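Local coordinates for protein phytochromobilin synthase (Solanum lycopersicum, PDB 6KME) that binds biliverdin IX alpha and, as a member of the ferredoxin-dependent bilin reductase family, probably reduces it to phytochromobilin in the biosynthesis of phytochrome, at residues L36-F39 with A40-T44; D200-Q203 with A204-G207; K272-L275 with D276-E280; P303-A306 with R307-I311. The protein carries 1 engineered substitution. One frame throughout, in Å; residues are numbered along the deposited sequence. Where two conformers were deposited one is given.

Contact 1: L36-F39 with A40-T44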
loop_
_atom_site.group_PDB
_atom_site.type_symbol
_atom_site.label_atom_id
_atom_site.label_comp_id
_atom_site.label_asym_id
_atom_site.label_seq_id
_atom_site.Cartn_x
_atom_site.Cartn_y
_atom_site.Cartn_z
ATOM N N LEU A 36 -1.093 6.260 -14.745
ATOM C CA LEU A 36 -0.455 6.630 -13.488
ATOM C C LEU A 36 0.840 5.860 -13.280
ATOM O O LEU A 36 1.801 6.402 -12.722
ATOM C CB LEU A 36 -1.406 6.392 -12.309
ATOM C CG LEU A 36 -2.596 7.346 -12.166
ATOM C CD1 LEU A 36 -3.439 6.940 -10.959
ATOM C CD2 LEU A 36 -2.124 8.795 -12.062
ATOM N N ILE A 37 0.879 4.593 -13.700
ATOM C CA ILE A 37 2.130 3.841 -13.633
ATOM C C ILE A 37 3.189 4.513 -14.495
ATOM O O ILE A 37 4.338 4.682 -14.075
ATOM C CB ILE A 37 1.919 2.377 -14.061
ATOM C CG1 ILE A 37 0.911 1.670 -13.155
ATOM C CG2 ILE A 37 3.234 1.637 -13.998
ATOM C CD1 ILE A 37 0.243 0.457 -13.822
ATOM N N HIS A 38 2.816 4.897 -15.721
ATOM C CA HIS A 38 3.752 5.588 -16.608
ATOM C C HIS A 38 4.250 6.877 -15.974
ATOM O O HIS A 38 5.450 7.185 -16.021
ATOM C CB HIS A 38 3.091 5.882 -17.953
ATOM C CG HIS A 38 4.017 6.498 -18.958
ATOM N ND1 HIS A 38 4.109 7.862 -19.151
ATOM C CD2 HIS A 38 4.891 5.936 -19.828
ATOM C CE1 HIS A 38 4.997 8.113 -20.097
ATOM N NE2 HIS A 38 5.487 6.962 -20.523
ATOM N N PHE A 39 3.331 7.655 -15.392
ATOM C CA PHE A 39 3.730 8.865 -14.686
ATOM C C PHE A 39 4.763 8.547 -13.613
ATOM O O PHE A 39 5.770 9.246 -13.480
ATOM C CB PHE A 39 2.519 9.557 -14.055
ATOM C CG PHE A 39 2.891 10.707 -13.141
ATOM C CD1 PHE A 39 3.033 11.985 -13.640
ATOM C CD2 PHE A 39 3.126 10.495 -11.788
ATOM C CE1 PHE A 39 3.391 13.042 -12.804
ATOM C CE2 PHE A 39 3.487 11.538 -10.953
ATOM C CZ PHE A 39 3.617 12.816 -11.459
ATOM N N ALA A 40 4.522 7.491 -12.831
ATOM C CA ALA A 40 5.353 7.256 -11.656
ATOM C C ALA A 40 6.735 6.774 -12.053
ATOM O O ALA A 40 7.740 7.194 -11.462
ATOM C CB ALA A 40 4.679 6.248 -10.723
ATOM N N LEU A 41 6.810 5.906 -13.059
ATOM C CA LEU A 41 8.116 5.429 -13.503
ATOM C C LEU A 41 8.943 6.559 -14.099
ATOM O O LEU A 41 10.149 6.663 -13.827
ATOM C CB LEU A 41 7.947 4.289 -14.507
ATOM C CG LEU A 41 7.179 3.057 -14.018
ATOM C CD1 LEU A 41 7.176 1.968 -15.089
ATOM C CD2 LEU A 41 7.727 2.518 -12.698
ATOM N N GLU A 42 8.319 7.419 -14.914
ATOM C CA GLU A 42 9.040 8.567 -15.475
ATOM C C GLU A 42 9.549 9.501 -14.378
ATOM O O GLU A 42 10.707 9.945 -14.417
ATOM C CB GLU A 42 8.143 9.342 -16.445
ATOM C CG GLU A 42 7.754 8.587 -17.694
ATOM C CD GLU A 42 8.480 9.095 -18.915
ATOM O OE1 GLU A 42 9.673 9.444 -18.794
ATOM O OE2 GLU A 42 7.854 9.157 -19.994
ATOM N N GLU A 43 8.685 9.838 -13.407
ATOM C CA GLU A 43 9.111 10.715 -12.316
ATOM C C GLU A 43 10.245 10.087 -11.515
ATOM O O GLU A 43 11.219 10.768 -11.172
ATOM C CB GLU A 43 7.933 11.050 -11.394
ATOM C CG GLU A 43 6.941 12.055 -11.959
ATOM C CD GLU A 43 7.457 13.494 -12.023
ATOM O OE1 GLU A 43 7.981 14.029 -11.014
ATOM O OE2 GLU A 43 7.318 14.103 -13.104
ATOM N N THR A 44 10.147 8.786 -11.219
ATOM C CA THR A 44 11.207 8.130 -10.458
ATOM C C THR A 44 12.552 8.254 -11.169
ATOM O O THR A 44 13.583 8.512 -10.534
ATOM C CB THR A 44 10.862 6.656 -10.216
ATOM O OG1 THR A 44 9.512 6.545 -9.753
ATOM C CG2 THR A 44 11.808 6.042 -9.167
#
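Phe-39 and Glu-43 touch one turn apart on helix 34-47, through a CH-pi contact. The methylene CG of Glu-43 lies over one face of the phenyl ring, 3.7 Å from its centroid and displaced toward the rim, where the ring atom CZ is 3.4 Å from that CG. The carboxylate plane is only 11° from the ring plane. His-38 and Glu-42 make a second CH-pi contact, with Glu-42 CG 4.0 Å from the imidazole centroid, but here the carboxylate stands almost perpendicular to the ring. Glu-42 OE2 comes within 3.0 Å of His-38 CE1, while its angle to NE2 is too poor for a hydrogen bond. The apolar pair is Ile-37 and Leu-41, which run side by side with Ile-37 CG2 4.1 Å from Leu-41 CD1. The backbone adds the i to i+4 helical bonds, such as Leu-41 N to Ile-37 O (2.9 Å, 168°). The chemistry is that of an amphipathic helix: Ile-37 and Leu-41 pack on the antiparallel sheet, Glu-43 OE1 accepts a hydrogen bond from Gln-203 NE2 of helix 188-211, and the polar His-38 and Glu-42 remain exposed.

Contact 2: D200-Q203 with A204-G207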
loop_
_atom_site.group_PDB
_atom_site.type_symbol
_atom_site.label_atom_id
_atom_site.label_comp_id
_atom_site.label_asym_id
_atom_site.label_seq_id
_atom_site.Cartn_x
_atom_site.Cartn_y
_atom_site.Cartn_z
ATOM N N ASP A 200 0.557 14.094 -6.769
ATOM C CA ASP A 200 1.035 14.912 -5.656
ATOM C C ASP A 200 1.652 14.063 -4.549
ATOM O O ASP A 200 2.718 14.406 -4.016
ATOM C CB ASP A 200 -0.119 15.744 -5.096
ATOM C CG ASP A 200 -0.387 16.984 -5.924
ATOM O OD1 ASP A 200 0.416 17.251 -6.843
ATOM O OD2 ASP A 200 -1.386 17.691 -5.658
ATOM N N TYR A 201 0.986 12.966 -4.176
ATOM C CA TYR A 201 1.492 12.086 -3.124
ATOM C C TYR A 201 2.767 11.375 -3.570
ATOM O O TYR A 201 3.711 11.222 -2.781
ATOM C CB TYR A 201 0.414 11.061 -2.715
ATOM C CG TYR A 201 -0.532 11.547 -1.611
ATOM C CD1 TYR A 201 -1.212 12.759 -1.735
ATOM C CD2 TYR A 201 -0.736 10.799 -0.455
ATOM C CE1 TYR A 201 -2.075 13.222 -0.726
ATOM C CE2 TYR A 201 -1.608 11.254 0.569
ATOM C CZ TYR A 201 -2.260 12.468 0.422
ATOM O OH TYR A 201 -3.110 12.932 1.409
ATOM N N TYR A 202 2.829 10.936 -4.833
ATOM C CA TYR A 202 4.036 10.237 -5.266
ATOM C C TYR A 202 5.226 11.194 -5.376
ATOM O O TYR A 202 6.362 10.823 -5.048
ATOM C CB TYR A 202 3.797 9.488 -6.581
ATOM C CG TYR A 202 4.932 8.519 -6.859
ATOM C CD1 TYR A 202 5.157 7.434 -6.016
ATOM C CD2 TYR A 202 5.803 8.716 -7.919
ATOM C CE1 TYR A 202 6.218 6.553 -6.229
ATOM C CE2 TYR A 202 6.878 7.831 -8.148
ATOM C CZ TYR A 202 7.073 6.758 -7.294
ATOM O OH TYR A 202 8.125 5.887 -7.501
ATOM N N GLN A 203 4.988 12.441 -5.810
ATOM C CA GLN A 203 6.073 13.414 -5.847
ATOM C C GLN A 203 6.548 13.758 -4.437
ATOM O O GLN A 203 7.749 13.947 -4.209
ATOM C CB GLN A 203 5.632 14.668 -6.610
ATOM C CG GLN A 203 5.490 14.439 -8.123
ATOM C CD GLN A 203 5.025 15.677 -8.872
ATOM O OE1 GLN A 203 4.134 16.390 -8.417
ATOM N NE2 GLN A 203 5.638 15.943 -10.018
ATOM N N ALA A 204 5.622 13.845 -3.476
ATOM C CA ALA A 204 6.015 14.053 -2.085
ATOM C C ALA A 204 6.916 12.924 -1.601
ATOM O O ALA A 204 7.922 13.172 -0.927
ATOM C CB ALA A 204 4.769 14.171 -1.190
ATOM N N TRP A 205 6.566 11.678 -1.941
ATOM C CA TRP A 205 7.355 10.526 -1.515
ATOM C C TRP A 205 8.741 10.550 -2.153
ATOM O O TRP A 205 9.745 10.253 -1.490
ATOM C CB TRP A 205 6.618 9.228 -1.860
ATOM C CG TRP A 205 7.371 7.992 -1.403
ATOM C CD1 TRP A 205 7.326 7.421 -0.163
ATOM C CD2 TRP A 205 8.297 7.209 -2.173
ATOM N NE1 TRP A 205 8.173 6.336 -0.109
ATOM C CE2 TRP A 205 8.783 6.185 -1.328
ATOM C CE3 TRP A 205 8.767 7.278 -3.498
ATOM C CZ2 TRP A 205 9.712 5.228 -1.759
ATOM C CZ3 TRP A 205 9.693 6.333 -3.927
ATOM C CH2 TRP A 205 10.159 5.319 -3.057
ATOM N N LEU A 206 8.817 10.919 -3.436
ATOM C CA LEU A 206 10.122 11.038 -4.090
ATOM C C LEU A 206 10.979 12.119 -3.438
ATOM O O LEU A 206 12.209 11.986 -3.376
ATOM C CB LEU A 206 9.941 11.317 -5.586
ATOM C CG LEU A 206 9.411 10.161 -6.450
ATOM C CD1 LEU A 206 9.078 10.674 -7.837
ATOM C CD2 LEU A 206 10.424 9.005 -6.557
ATOM N N GLY A 207 10.354 13.190 -2.944
ATOM C CA GLY A 207 11.100 14.204 -2.215
ATOM C C GLY A 207 11.627 13.699 -0.888
ATOM O O GLY A 207 12.715 14.088 -0.465
#
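Tyr-202 and Trp-205 both hold CG anti to the backbone N (chi1 -167° and -178°), which sends the two side chains off helix 188-211 side by side and in the same direction. Leu-206 instead sets CG anti to its carbonyl carbon, and this leads its branch back across the tyrosine one turn earlier. The aromatic pair has nearly parallel planes, 19° apart, yet the rings are slid so far that they barely overlap: the centroid of the Tyr-202 ring is 5.7 Å from that of the six-membered ring of Trp-205. Contact is made at the ring margins, with Tyr-202 CE1 3.8 Å from Trp-205 CE3. Leu-206 approaches from the same side of the tyrosine plane. Its CG makes an off-centre CH-pi contact 4.3 Å from the ring centroid, while CD1 closes to 3.6 Å from Tyr-202 CE2. Thus one side of the phenol is shared by an indole and an isobutyl group, and the helical bond from Leu-206 N to Tyr-202 O, 2.9 Å long, fixes the spacing of the two residues.

The buried polar ends are satisfied from elsewhere: Tyr-202 OH is hydrogen-bonded to Thr-44 OG1, Trp-205 NE1 to Pro-111 O, and Tyr-201 OH to Ile-178 O. Around the cluster, helix 34-47 packs on Tyr-202 and Leu-206, and helix 151-160 on Tyr-201 and Ala-204. Leu-84 and Ile-81 of strand 81-91 meet Tyr-202 and Trp-205, and Leu-130 of strand 123-131 meets Tyr-201 and Trp-205, joining this helix to the sheet.

Contact 3: K272-L275 with D276-E280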
loop_
_atom_site.group_PDB
_atom_site.type_symbol
_atom_site.label_atom_id
_atom_site.label_comp_id
_atom_site.label_asym_id
_atom_site.label_seq_id
_atom_site.Cartn_x
_atom_site.Cartn_y
_atom_site.Cartn_z
ATOM N N LYS A 272 9.267 -14.726 11.370
ATOM C CA LYS A 272 8.029 -14.727 12.137
ATOM C C LYS A 272 6.818 -14.919 11.231
ATOM O O LYS A 272 6.782 -14.434 10.092
ATOM C CB LYS A 272 7.896 -13.431 12.931
ATOM C CG LYS A 272 8.892 -13.300 14.076
ATOM C CD LYS A 272 8.679 -11.991 14.831
ATOM C CE LYS A 272 9.748 -11.775 15.900
ATOM N NZ LYS A 272 9.486 -10.537 16.693
ATOM N N THR A 273 5.825 -15.646 11.744
ATOM C CA THR A 273 4.561 -15.862 11.059
ATOM C C THR A 273 3.582 -14.732 11.366
ATOM O O THR A 273 3.793 -13.916 12.265
ATOM C CB THR A 273 3.931 -17.191 11.484
ATOM O OG1 THR A 273 3.600 -17.126 12.875
ATOM C CG2 THR A 273 4.898 -18.338 11.252
ATOM N N PHE A 274 2.491 -14.700 10.595
ATOM C CA PHE A 274 1.380 -13.805 10.907
ATOM C C PHE A 274 0.933 -13.963 12.361
ATOM O O PHE A 274 0.745 -12.968 13.066
ATOM C CB PHE A 274 0.226 -14.063 9.933
ATOM C CG PHE A 274 -0.966 -13.168 10.145
ATOM C CD1 PHE A 274 -1.055 -11.949 9.499
ATOM C CD2 PHE A 274 -1.996 -13.547 10.999
ATOM C CE1 PHE A 274 -2.161 -11.120 9.692
ATOM C CE2 PHE A 274 -3.096 -12.716 11.207
ATOM C CZ PHE A 274 -3.177 -11.502 10.550
ATOM N N LEU A 275 0.806 -15.201 12.852
ATOM C CA LEU A 275 0.364 -15.358 14.243
ATOM C C LEU A 275 1.431 -14.944 15.255
ATOM O O LEU A 275 1.085 -14.579 16.385
ATOM C CB LEU A 275 -0.092 -16.793 14.507
ATOM C CG LEU A 275 -1.418 -17.199 13.829
ATOM C CD1 LEU A 275 -1.770 -18.666 14.205
ATOM C CD2 LEU A 275 -2.569 -16.251 14.184
ATOM N N ASP A 276 2.715 -14.970 14.886
ATOM C CA ASP A 276 3.734 -14.423 15.778
ATOM C C ASP A 276 3.529 -12.925 15.992
ATOM O O ASP A 276 3.710 -12.421 17.106
ATOM C CB ASP A 276 5.140 -14.684 15.225
ATOM C CG ASP A 276 5.549 -16.138 15.309
ATOM O OD1 ASP A 276 5.054 -16.866 16.199
ATOM O OD2 ASP A 276 6.377 -16.553 14.472
ATOM N N TYR A 277 3.158 -12.198 14.936
ATOM C CA TYR A 277 2.975 -10.752 15.052
ATOM C C TYR A 277 1.603 -10.399 15.614
ATOM O O TYR A 277 1.462 -9.405 16.337
ATOM C CB TYR A 277 3.128 -10.069 13.690
ATOM C CG TYR A 277 4.515 -10.058 13.094
ATOM C CD1 TYR A 277 5.552 -9.339 13.696
ATOM C CD2 TYR A 277 4.782 -10.732 11.904
ATOM C CE1 TYR A 277 6.833 -9.327 13.148
ATOM C CE2 TYR A 277 6.060 -10.715 11.341
ATOM C CZ TYR A 277 7.076 -10.003 11.968
ATOM O OH TYR A 277 8.338 -9.982 11.416
ATOM N N PHE A 278 0.575 -11.173 15.263
ATOM C CA PHE A 278 -0.813 -10.843 15.594
ATOM C C PHE A 278 -1.476 -12.046 16.269
ATOM O O PHE A 278 -2.367 -12.691 15.699
ATOM C CB PHE A 278 -1.559 -10.387 14.335
ATOM C CG PHE A 278 -0.772 -9.384 13.496
ATOM C CD1 PHE A 278 -0.643 -8.060 13.910
ATOM C CD2 PHE A 278 -0.135 -9.779 12.326
ATOM C CE1 PHE A 278 0.099 -7.146 13.164
ATOM C CE2 PHE A 278 0.614 -8.868 11.569
ATOM C CZ PHE A 278 0.740 -7.554 11.993
ATOM N N PRO A 279 -1.079 -12.357 17.511
ATOM C CA PRO A 279 -1.604 -13.559 18.182
ATOM C C PRO A 279 -3.086 -13.503 18.494
ATOM O O PRO A 279 -3.650 -14.547 18.852
ATOM C CB PRO A 279 -0.782 -13.622 19.477
ATOM C CG PRO A 279 -0.405 -12.194 19.731
ATOM C CD PRO A 279 -0.112 -11.640 18.362
ATOM N N GLU A 280 -3.717 -12.321 18.394
ATOM C CA GLU A 280 -5.160 -12.200 18.592
ATOM C C GLU A 280 -5.937 -13.034 17.584
ATOM O O GLU A 280 -7.073 -13.451 17.864
ATOM C CB GLU A 280 -5.593 -10.731 18.488
ATOM C CG GLU A 280 -5.071 -9.839 19.602
ATOM C CD GLU A 280 -3.622 -9.412 19.383
ATOM O OE1 GLU A 280 -3.089 -9.642 18.272
ATOM O OE2 GLU A 280 -3.018 -8.849 20.326
#
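Thr-273 and Asp-276 form a capping box at the start of the short helix 274-277, a local contact that sits against helix 218-238. Two reciprocal bonds define the motif. Thr-273 N donates to Asp-276 OD2 (2.9 Å, 169°), meeting it from above the carboxylate plane, and Asp-276 N donates to Thr-273 OG1 at 3.1 Å. The threonine reaches this position with OG1 between its backbone N and carbonyl carbon (chi1 65°), where it faces the first turn.

Just before the cap, the side chain of Lys-272 crosses Tyr-277 at about a right angle. Lys-272 CB lies over the phenol face, 4.0 Å from the ring centroid, and CD is 3.7 Å from Tyr-277 CE1. Both polar ends continue to helix 218-238, Lys-272 NZ in a salt bridge with Glu-226 and Tyr-277 OH in a hydrogen bond with His-229 ND1. Were Tyr-277 replaced by an alanine, the lysine stem would probably lose the ring it lies on and His-229 its phenol partner.

At the far end, Phe-278 N donates to Phe-274 O (2.8 Å), and the two rings meet obliquely, planes at 47°. Phe-278 CD2 lies over the Phe-274 face, 3.6 Å from Phe-274 CE1.

Contact 4: P303-A306 with R307-I311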
loop_
_atom_site.group_PDB
_atom_site.type_symbol
_atom_site.label_atom_id
_atom_site.label_comp_id
_atom_site.label_asym_id
_atom_site.label_seq_id
_atom_site.Cartn_x
_atom_site.Cartn_y
_atom_site.Cartn_z
ATOM N N PRO A 303 -9.912 9.834 11.851
ATOM C CA PRO A 303 -9.402 9.878 13.231
ATOM C C PRO A 303 -8.195 10.788 13.436
ATOM O O PRO A 303 -7.526 10.694 14.469
ATOM C CB PRO A 303 -9.051 8.414 13.510
ATOM C CG PRO A 303 -8.666 7.875 12.174
ATOM C CD PRO A 303 -9.533 8.588 11.160
ATOM N N TRP A 304 -7.911 11.670 12.477
ATOM C CA TRP A 304 -6.901 12.714 12.631
ATOM C C TRP A 304 -7.552 14.067 12.416
ATOM O O TRP A 304 -8.367 14.224 11.500
ATOM C CB TRP A 304 -5.754 12.559 11.624
ATOM C CG TRP A 304 -4.926 11.345 11.824
ATOM C CD1 TRP A 304 -3.838 11.216 12.644
ATOM C CD2 TRP A 304 -5.093 10.086 11.176
ATOM N NE1 TRP A 304 -3.326 9.946 12.551
ATOM C CE2 TRP A 304 -4.082 9.230 11.659
ATOM C CE3 TRP A 304 -6.003 9.595 10.237
ATOM C CZ2 TRP A 304 -3.959 7.910 11.237
ATOM C CZ3 TRP A 304 -5.878 8.290 9.816
ATOM C CH2 TRP A 304 -4.861 7.460 10.316
ATOM N N ASN A 305 -7.180 15.052 13.239
ATOM C CA ASN A 305 -7.722 16.389 13.047
ATOM C C ASN A 305 -6.965 17.111 11.932
ATOM O O ASN A 305 -6.086 16.544 11.272
ATOM C CB ASN A 305 -7.732 17.174 14.363
ATOM C CG ASN A 305 -6.344 17.556 14.871
ATOM O OD1 ASN A 305 -5.338 17.478 14.164
ATOM N ND2 ASN A 305 -6.302 18.009 16.119
ATOM N N ALA A 306 -7.318 18.386 11.720
ATOM C CA ALA A 306 -6.761 19.160 10.613
ATOM C C ALA A 306 -5.267 19.402 10.752
ATOM O O ALA A 306 -4.614 19.742 9.758
ATOM C CB ALA A 306 -7.480 20.501 10.484
ATOM N N ARG A 307 -4.711 19.267 11.955
ATOM C CA ARG A 307 -3.276 19.412 12.152
ATOM C C ARG A 307 -2.549 18.071 12.151
ATOM O O ARG A 307 -1.340 18.031 12.401
ATOM C CB ARG A 307 -2.987 20.177 13.448
ATOM C CG ARG A 307 -3.509 21.626 13.480
ATOM C CD ARG A 307 -3.632 22.251 12.079
ATOM N NE ARG A 307 -2.346 22.548 11.446
ATOM C CZ ARG A 307 -2.118 22.454 10.137
ATOM N NH1 ARG A 307 -3.085 22.054 9.317
ATOM N NH2 ARG A 307 -0.918 22.746 9.645
ATOM N N GLY A 308 -3.252 16.978 11.856
ATOM C CA GLY A 308 -2.636 15.669 11.784
ATOM C C GLY A 308 -2.456 14.972 13.110
ATOM O O GLY A 308 -1.698 13.996 13.181
ATOM N N GLU A 309 -3.118 15.444 14.164
ATOM C CA GLU A 309 -3.066 14.808 15.474
ATOM C C GLU A 309 -4.141 13.733 15.581
ATOM O O GLU A 309 -5.294 13.961 15.205
ATOM C CB GLU A 309 -3.246 15.854 16.573
ATOM C CG GLU A 309 -2.126 16.886 16.600
ATOM C CD GLU A 309 -2.497 18.145 17.365
ATOM O OE1 GLU A 309 -3.655 18.254 17.831
ATOM O OE2 GLU A 309 -1.624 19.030 17.494
ATOM N N PHE A 310 -3.762 12.568 16.105
ATOM C CA PHE A 310 -4.695 11.455 16.221
ATOM C C PHE A 310 -5.720 11.708 17.330
ATOM O O PHE A 310 -5.359 11.999 18.475
ATOM C CB PHE A 310 -3.935 10.158 16.487
ATOM C CG PHE A 310 -4.793 8.933 16.410
ATOM C CD1 PHE A 310 -5.074 8.346 15.189
ATOM C CD2 PHE A 310 -5.333 8.373 17.560
ATOM C CE1 PHE A 310 -5.877 7.212 15.110
ATOM C CE2 PHE A 310 -6.141 7.238 17.492
ATOM C CZ PHE A 310 -6.414 6.659 16.266
ATOM N N ILE A 311 -7.001 11.583 16.986
ATOM C CA ILE A 311 -8.099 11.809 17.918
ATOM C C ILE A 311 -9.049 10.623 18.001
ATOM O O ILE A 311 -10.043 10.697 18.721
ATOM C CB ILE A 311 -8.888 13.084 17.552
ATOM C CG1 ILE A 311 -9.524 12.929 16.167
ATOM C CG2 ILE A 311 -7.996 14.316 17.591
ATOM C CD1 ILE A 311 -10.323 14.131 15.706
#
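Phe-310 turns its edge to the face of Trp-304 in a T-shaped pair across a hairpin-like turn in the C-terminal loop: a type I turn from Asn-305 to Gly-308 with a G1 beta bulge, and a single backbone bridge between Trp-304 and Phe-310 without regular strands. Gly-308 at positive phi and the bond from Asn-305 N to Glu-309 O (2.9 Å) mark the bulge. The ring planes stand at 76°, the phenyl centroid 5.2 Å from that of the five-membered indole ring. Phe-310 CD1 sits over the indole, 3.5 Å from Trp-304 NE1.

Asn-305 crosses Glu-309 obliquely, amide and carboxylate planes 44° apart. With chi1 at 69°, the amide folds over the turn. Its OD1 accepts from Arg-307 N (2.9 Å, an Asx turn) and Glu-309 N (3.0 Å) on opposite faces, while ND2 donates to Glu-309 OE1 at 3.2 Å. With a leucine in place of Asn-305, both backbone N-H groups would probably lose their shared acceptor.

Trp-304 packs on Pro-177 and Val-179, Ala-306 and Arg-307 touch Leu-155 of helix 151-160, and Gly-308 O accepts from Lys-143 NZ of helix 141-147. Ile-311 N donates to Pro-303 O at 2.7 Å.

Overall arrangement
From the N terminus the four contacts come strictly in series; each is local and none nests in or crosses another. Contact 1 lies within helix 34-47 and contact 2 within helix 188-211, yet these two touch: Glu-43 CB packs 3.8 Å from Leu-206 CD1, which pairs the N-terminal helix with the long one beside the seven-stranded sheet. Contact 3 opens helix 274-277 across the chain's centre, about 35 Å from contact 1 between centres. Contact 4 closes a turn in the C-terminal loop after strand 297-298, with nearest atoms about 10 Å from contact 2 and about 16 Å from contact 3.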